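Local coordinates for protein CRISPR system Cmr subunit Cmr1-1 (Pyrococcus furiosus, PDB 4W8Z) that serves as the Cmr1 subunit of the type III-B CRISPR Cmr ribonucleoprotein complex, capping it together with Cmr6 and binding RNA in antiviral defence, at residues A[8-20]-A[162-176]. Residues are numbered along the deposited sequence; the frame is centred on the assembly and turned at random.
Sequences FIEEFEIESITST and GTGSMKIVRASSEVL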
loop_
_atom_site.group_PDB
_atom_site.type_symbol
_atom_site.label_atom_id
_atom_site.label_comp_id
_atom_site.label_asym_id
_atom_site.label_seq_id
_atom_site.Cartn_x
_atom_site.Cartn_y
_atom_site.Cartn_z
ATOM N N PHE A 8 15.491 17.719 16.137
ATOM C CA PHE A 8 15.521 16.306 15.779
ATOM C C PHE A 8 15.611 16.126 14.270
ATOM O O PHE A 8 15.076 16.934 13.512
ATOM C CB PHE A 8 14.282 15.592 16.315
ATOM C CG PHE A 8 14.222 15.521 17.812
ATOM C CD1 PHE A 8 14.943 14.559 18.499
ATOM C CD2 PHE A 8 13.436 16.407 18.534
ATOM C CE1 PHE A 8 14.891 14.486 19.877
ATOM C CE2 PHE A 8 13.379 16.337 19.914
ATOM C CZ PHE A 8 14.110 15.375 20.585
ATOM N N ILE A 9 16.286 15.069 13.830
ATOM C CA ILE A 9 16.427 14.820 12.399
ATOM C C ILE A 9 16.606 13.334 12.071
ATOM O O ILE A 9 17.438 12.646 12.660
ATOM C CB ILE A 9 17.607 15.634 11.807
ATOM C CG1 ILE A 9 17.821 15.280 10.335
ATOM C CG2 ILE A 9 18.886 15.417 12.611
ATOM C CD1 ILE A 9 18.813 16.178 9.634
ATOM N N GLU A 10 15.798 12.848 11.131
ATOM C CA GLU A 10 15.835 11.454 10.695
ATOM C C GLU A 10 16.079 11.385 9.193
ATOM O O GLU A 10 15.405 12.066 8.421
ATOM C CB GLU A 10 14.525 10.746 11.045
ATOM C CG GLU A 10 14.137 10.830 12.507
ATOM C CD GLU A 10 14.802 9.760 13.347
ATOM O OE1 GLU A 10 14.595 8.562 13.051
ATOM O OE2 GLU A 10 15.531 10.116 14.302
ATOM N N GLU A 11 17.038 10.568 8.774
ATOM C CA GLU A 11 17.396 10.507 7.362
ATOM C C GLU A 11 17.285 9.089 6.807
ATOM O O GLU A 11 17.671 8.123 7.464
ATOM C CB GLU A 11 18.811 11.043 7.157
ATOM C CG GLU A 11 19.114 12.323 7.926
ATOM C CD GLU A 11 20.447 12.935 7.540
ATOM O OE1 GLU A 11 20.617 13.290 6.355
ATOM O OE2 GLU A 11 21.325 13.060 8.421
ATOM N N PHE A 12 16.756 8.973 5.592
ATOM C CA PHE A 12 16.556 7.674 4.959
ATOM C C PHE A 12 16.910 7.683 3.478
ATOM O O PHE A 12 16.694 8.675 2.783
ATOM C CB PHE A 12 15.101 7.217 5.104
ATOM C CG PHE A 12 14.650 7.048 6.522
ATOM C CD1 PHE A 12 14.745 5.819 7.148
ATOM C CD2 PHE A 12 14.119 8.117 7.225
ATOM C CE1 PHE A 12 14.328 5.659 8.452
ATOM C CE2 PHE A 12 13.700 7.964 8.530
ATOM C CZ PHE A 12 13.804 6.734 9.144
ATOM N N GLU A 13 17.448 6.568 2.999
ATOM C CA GLU A 13 17.499 6.308 1.567
ATOM C C GLU A 13 16.627 5.101 1.263
ATOM O O GLU A 13 16.884 4.004 1.762
ATOM C CB GLU A 13 18.929 6.061 1.085
ATOM C CG GLU A 13 19.605 7.278 0.484
ATOM C CD GLU A 13 20.768 6.906 -0.421
ATOM O OE1 GLU A 13 21.826 7.572 -0.344
ATOM O OE2 GLU A 13 20.617 5.950 -1.214
ATOM N N ILE A 14 15.582 5.300 0.468
ATOM C CA ILE A 14 14.746 4.177 0.062
ATOM C C ILE A 14 14.987 3.847 -1.406
ATOM O O ILE A 14 15.405 4.697 -2.187
ATOM C CB ILE A 14 13.246 4.451 0.306
ATOM C CG1 ILE A 14 12.674 5.378 -0.767
ATOM C CG2 ILE A 14 13.032 5.019 1.699
ATOM C CD1 ILE A 14 11.180 5.622 -0.634
ATOM N N GLU A 15 14.750 2.593 -1.766
ATOM C CA GLU A 15 14.989 2.125 -3.119
ATOM C C GLU A 15 13.759 1.386 -3.638
ATOM O O GLU A 15 13.094 0.666 -2.888
ATOM C CB GLU A 15 16.223 1.221 -3.156
ATOM C CG GLU A 15 16.501 0.582 -4.504
ATOM C CD GLU A 15 17.715 -0.332 -4.483
ATOM O OE1 GLU A 15 18.788 0.105 -4.013
ATOM O OE2 GLU A 15 17.593 -1.494 -4.929
ATOM N N SER A 16 13.452 1.576 -4.918
ATOM C CA SER A 16 12.339 0.877 -5.546
ATOM C C SER A 16 12.662 -0.602 -5.760
ATOM O O SER A 16 13.699 -0.951 -6.327
ATOM C CB SER A 16 11.976 1.531 -6.881
ATOM O OG SER A 16 11.588 2.880 -6.695
ATOM N N ILE A 17 11.770 -1.467 -5.295
ATOM C CA ILE A 17 11.875 -2.894 -5.564
ATOM C C ILE A 17 11.158 -3.215 -6.871
ATOM O O ILE A 17 11.629 -4.027 -7.671
ATOM C CB ILE A 17 11.283 -3.725 -4.419
ATOM C CG1 ILE A 17 12.176 -3.626 -3.182
ATOM C CG2 ILE A 17 11.099 -5.172 -4.838
ATOM C CD1 ILE A 17 11.521 -4.135 -1.919
ATOM N N THR A 18 10.021 -2.563 -7.088
ATOM C CA THR A 18 9.268 -2.716 -8.326
ATOM C C THR A 18 9.213 -1.395 -9.083
ATOM O O THR A 18 9.515 -0.340 -8.519
ATOM C CB THR A 18 7.831 -3.207 -8.063
ATOM O OG1 THR A 18 7.201 -2.359 -7.092
ATOM C CG2 THR A 18 7.835 -4.639 -7.553
ATOM N N SER A 19 8.834 -1.460 -10.357
ATOM C CA SER A 19 8.722 -0.275 -11.206
ATOM C C SER A 19 7.862 0.781 -10.531
ATOM O O SER A 19 6.772 0.483 -10.041
ATOM C CB SER A 19 8.132 -0.642 -12.568
ATOM O OG SER A 19 8.827 -1.734 -13.149
ATOM N N THR A 20 8.361 2.012 -10.493
ATOM C CA THR A 20 7.689 3.086 -9.772
ATOM C C THR A 20 7.218 4.163 -10.740
ATOM O O THR A 20 7.968 4.583 -11.614
ATOM C CB THR A 20 8.616 3.705 -8.699
ATOM O OG1 THR A 20 8.974 2.701 -7.740
ATOM C CG2 THR A 20 7.925 4.851 -7.980
ATOM N N GLY A 162 1.088 -3.630 -7.006
ATOM C CA GLY A 162 2.445 -4.106 -7.190
ATOM C C GLY A 162 3.504 -3.102 -7.601
ATOM O O GLY A 162 4.683 -3.432 -7.585
ATOM N N THR A 163 3.116 -1.890 -7.972
ATOM C CA THR A 163 4.121 -0.889 -8.311
ATOM C C THR A 163 4.549 -0.099 -7.078
ATOM O O THR A 163 3.805 0.009 -6.105
ATOM C CB THR A 163 3.620 0.100 -9.385
ATOM O OG1 THR A 163 2.714 1.037 -8.793
ATOM C CG2 THR A 163 2.930 -0.631 -10.520
ATOM N N GLY A 164 5.753 0.456 -7.124
ATOM C CA GLY A 164 6.188 1.379 -6.097
ATOM C C GLY A 164 6.441 0.752 -4.741
ATOM O O GLY A 164 6.399 1.436 -3.717
ATOM N N SER A 165 6.704 -0.552 -4.722
ATOM C CA SER A 165 7.158 -1.194 -3.494
ATOM C C SER A 165 8.573 -0.728 -3.173
ATOM O O SER A 165 9.429 -0.672 -4.053
ATOM C CB SER A 165 7.106 -2.711 -3.616
ATOM O OG SER A 165 5.769 -3.174 -3.573
ATOM N N MET A 166 8.810 -0.394 -1.910
ATOM C CA MET A 166 10.068 0.209 -1.497
ATOM C C MET A 166 10.798 -0.602 -0.434
ATOM O O MET A 166 10.195 -1.407 0.278
ATOM C CB MET A 166 9.812 1.623 -0.975
ATOM C CG MET A 166 9.137 2.525 -1.990
ATOM S SD MET A 166 10.265 3.001 -3.312
ATOM C CE MET A 166 9.104 3.467 -4.589
ATOM N N LYS A 167 12.105 -0.380 -0.335
ATOM C CA LYS A 167 12.890 -0.897 0.780
ATOM C C LYS A 167 13.860 0.181 1.245
ATOM O O LYS A 167 14.190 1.093 0.488
ATOM C CB LYS A 167 13.643 -2.170 0.385
ATOM C CG LYS A 167 14.915 -1.938 -0.415
ATOM C CD LYS A 167 15.433 -3.250 -0.965
ATOM C CE LYS A 167 16.943 -3.278 -1.004
ATOM N NZ LYS A 167 17.445 -4.666 -1.239
ATOM N N ILE A 168 14.296 0.086 2.496
ATOM C CA ILE A 168 15.286 1.014 3.033
ATOM C C ILE A 168 16.685 0.447 2.839
ATOM O O ILE A 168 17.003 -0.611 3.377
ATOM C CB ILE A 168 15.046 1.295 4.527
ATOM C CG1 ILE A 168 13.694 1.980 4.728
ATOM C CG2 ILE A 168 16.166 2.143 5.098
ATOM C CD1 ILE A 168 13.317 2.170 6.180
ATOM N N VAL A 169 17.520 1.135 2.067
ATOM C CA VAL A 169 18.877 0.651 1.837
ATOM C C VAL A 169 19.833 1.134 2.926
ATOM O O VAL A 169 20.675 0.373 3.396
ATOM C CB VAL A 169 19.417 1.070 0.448
ATOM C CG1 VAL A 169 18.870 0.149 -0.628
ATOM C CG2 VAL A 169 19.075 2.515 0.141
ATOM N N ARG A 170 19.703 2.391 3.332
ATOM C CA ARG A 170 20.483 2.887 4.459
ATOM C C ARG A 170 19.786 4.058 5.128
ATOM O O ARG A 170 19.000 4.774 4.501
ATOM C CB ARG A 170 21.888 3.294 4.021
ATOM C CG ARG A 170 21.954 4.579 3.220
ATOM C CD ARG A 170 23.390 4.889 2.836
ATOM N NE ARG A 170 23.970 3.803 2.055
ATOM C CZ ARG A 170 23.919 3.737 0.730
ATOM N NH1 ARG A 170 23.326 4.705 0.044
ATOM N NH2 ARG A 170 24.465 2.712 0.093
ATOM N N ALA A 171 20.082 4.246 6.408
ATOM C CA ALA A 171 19.418 5.262 7.203
ATOM C C ALA A 171 20.247 5.660 8.415
ATOM O O ALA A 171 21.194 4.968 8.793
ATOM C CB ALA A 171 18.052 4.770 7.646
ATOM N N SER A 172 19.887 6.796 9.002
ATOM C CA SER A 172 20.381 7.198 10.310
ATOM C C SER A 172 19.176 7.612 11.137
ATOM O O SER A 172 18.687 8.737 11.020
ATOM C CB SER A 172 21.390 8.339 10.208
ATOM O OG SER A 172 21.772 8.795 11.497
ATOM N N SER A 173 18.687 6.691 11.958
ATOM C CA SER A 173 17.430 6.902 12.657
ATOM C C SER A 173 17.522 6.576 14.138
ATOM O O SER A 173 17.506 5.408 14.525
ATOM C CB SER A 173 16.326 6.061 12.019
ATOM O OG SER A 173 15.106 6.226 12.714
ATOM N N GLU A 174 17.614 7.614 14.962
ATOM C CA GLU A 174 17.647 7.430 16.403
ATOM C C GLU A 174 16.289 6.951 16.895
ATOM O O GLU A 174 16.199 6.255 17.906
ATOM C CB GLU A 174 18.046 8.724 17.114
ATOM C CG GLU A 174 19.505 9.109 16.926
ATOM C CD GLU A 174 19.911 10.304 17.774
ATOM O OE1 GLU A 174 19.093 10.749 18.611
ATOM O OE2 GLU A 174 21.049 10.797 17.604
ATOM N N VAL A 175 15.234 7.315 16.170
ATOM C CA VAL A 175 13.879 6.916 16.544
ATOM C C VAL A 175 13.675 5.409 16.398
ATOM O O VAL A 175 13.181 4.759 17.317
ATOM C CB VAL A 175 12.820 7.652 15.710
ATOM C CG1 VAL A 175 11.443 7.060 15.969
ATOM C CG2 VAL A 175 12.834 9.130 16.035
ATOM N N LEU A 176 14.055 4.856 15.251
ATOM C CA LEU A 176 13.957 3.416 15.036
ATOM C C LEU A 176 14.855 2.648 15.999
ATOM O O LEU A 176 14.502 1.560 16.452
ATOM C CB LEU A 176 14.314 3.054 13.596
ATOM C CG LEU A 176 13.302 3.456 12.520
ATOM C CD1 LEU A 176 13.675 2.822 11.177
ATOM C CD2 LEU A 176 11.875 3.091 12.933
#
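Glu13 and Arg170 face each other as a hydrogen-bonded pair of antiparallel strands 8-16 and 166-172, and their side chains leave the sheet together, alongside one another. OE2 of Glu13 makes a salt bridge of 3.2 Å to NH1 of Arg170, the carboxylate and guanidinium planes standing nearly perpendicular at 87°; the other oxygen, OE1, is paired with Arg128. A bend at chi3 (59°) brings NH1 of Arg170 over to Glu13. One step on, the register slips by a residue: Glu13 O accepts from Val169 N at 3.0 Å, a beta bulge. The extra residue, Val169, turns its side chain to the partner strand, CG2 against Glu13 CB and CG1 across Glu15, whose OE1 is salt-bridged to Arg126.

The opposite face, with Phe12, Ile14 and Ile168, is largely apolar. Phe12 receives Leu176 CD1 at its ring edge, 4.0 Å from CE1, while CD1 of the ring touches Ala171 CB and Ile168 CD1. Further along, the bend at chi2 (-72°) lays the CE methyl of Met166 against the hydrogen-bonded hydroxyl pair of Ser16 and Thr20, in which either could be the donor.

Beyond the strands, Thr18 OG1 donates to Gly162 O (2.8 Å) and accepts from Ser165 N (3.0 Å), tying the two loops together. At the far end, Glu10 reaches the start of helix 174-178: OE1 meets Ser173 OG, the N-cap hydroxyl that accepts from Leu176 N, and the carboxylate takes weak bonds from Glu174 N and Val175 N. Strand 166-172 is an edge of an antiparallel sheet ordered 79-84, 126-133, 8-16, 166-172, with helix 136-152 packed on the Phe12 side through Leu146: the ferredoxin-like fold of the RAMP superfamily.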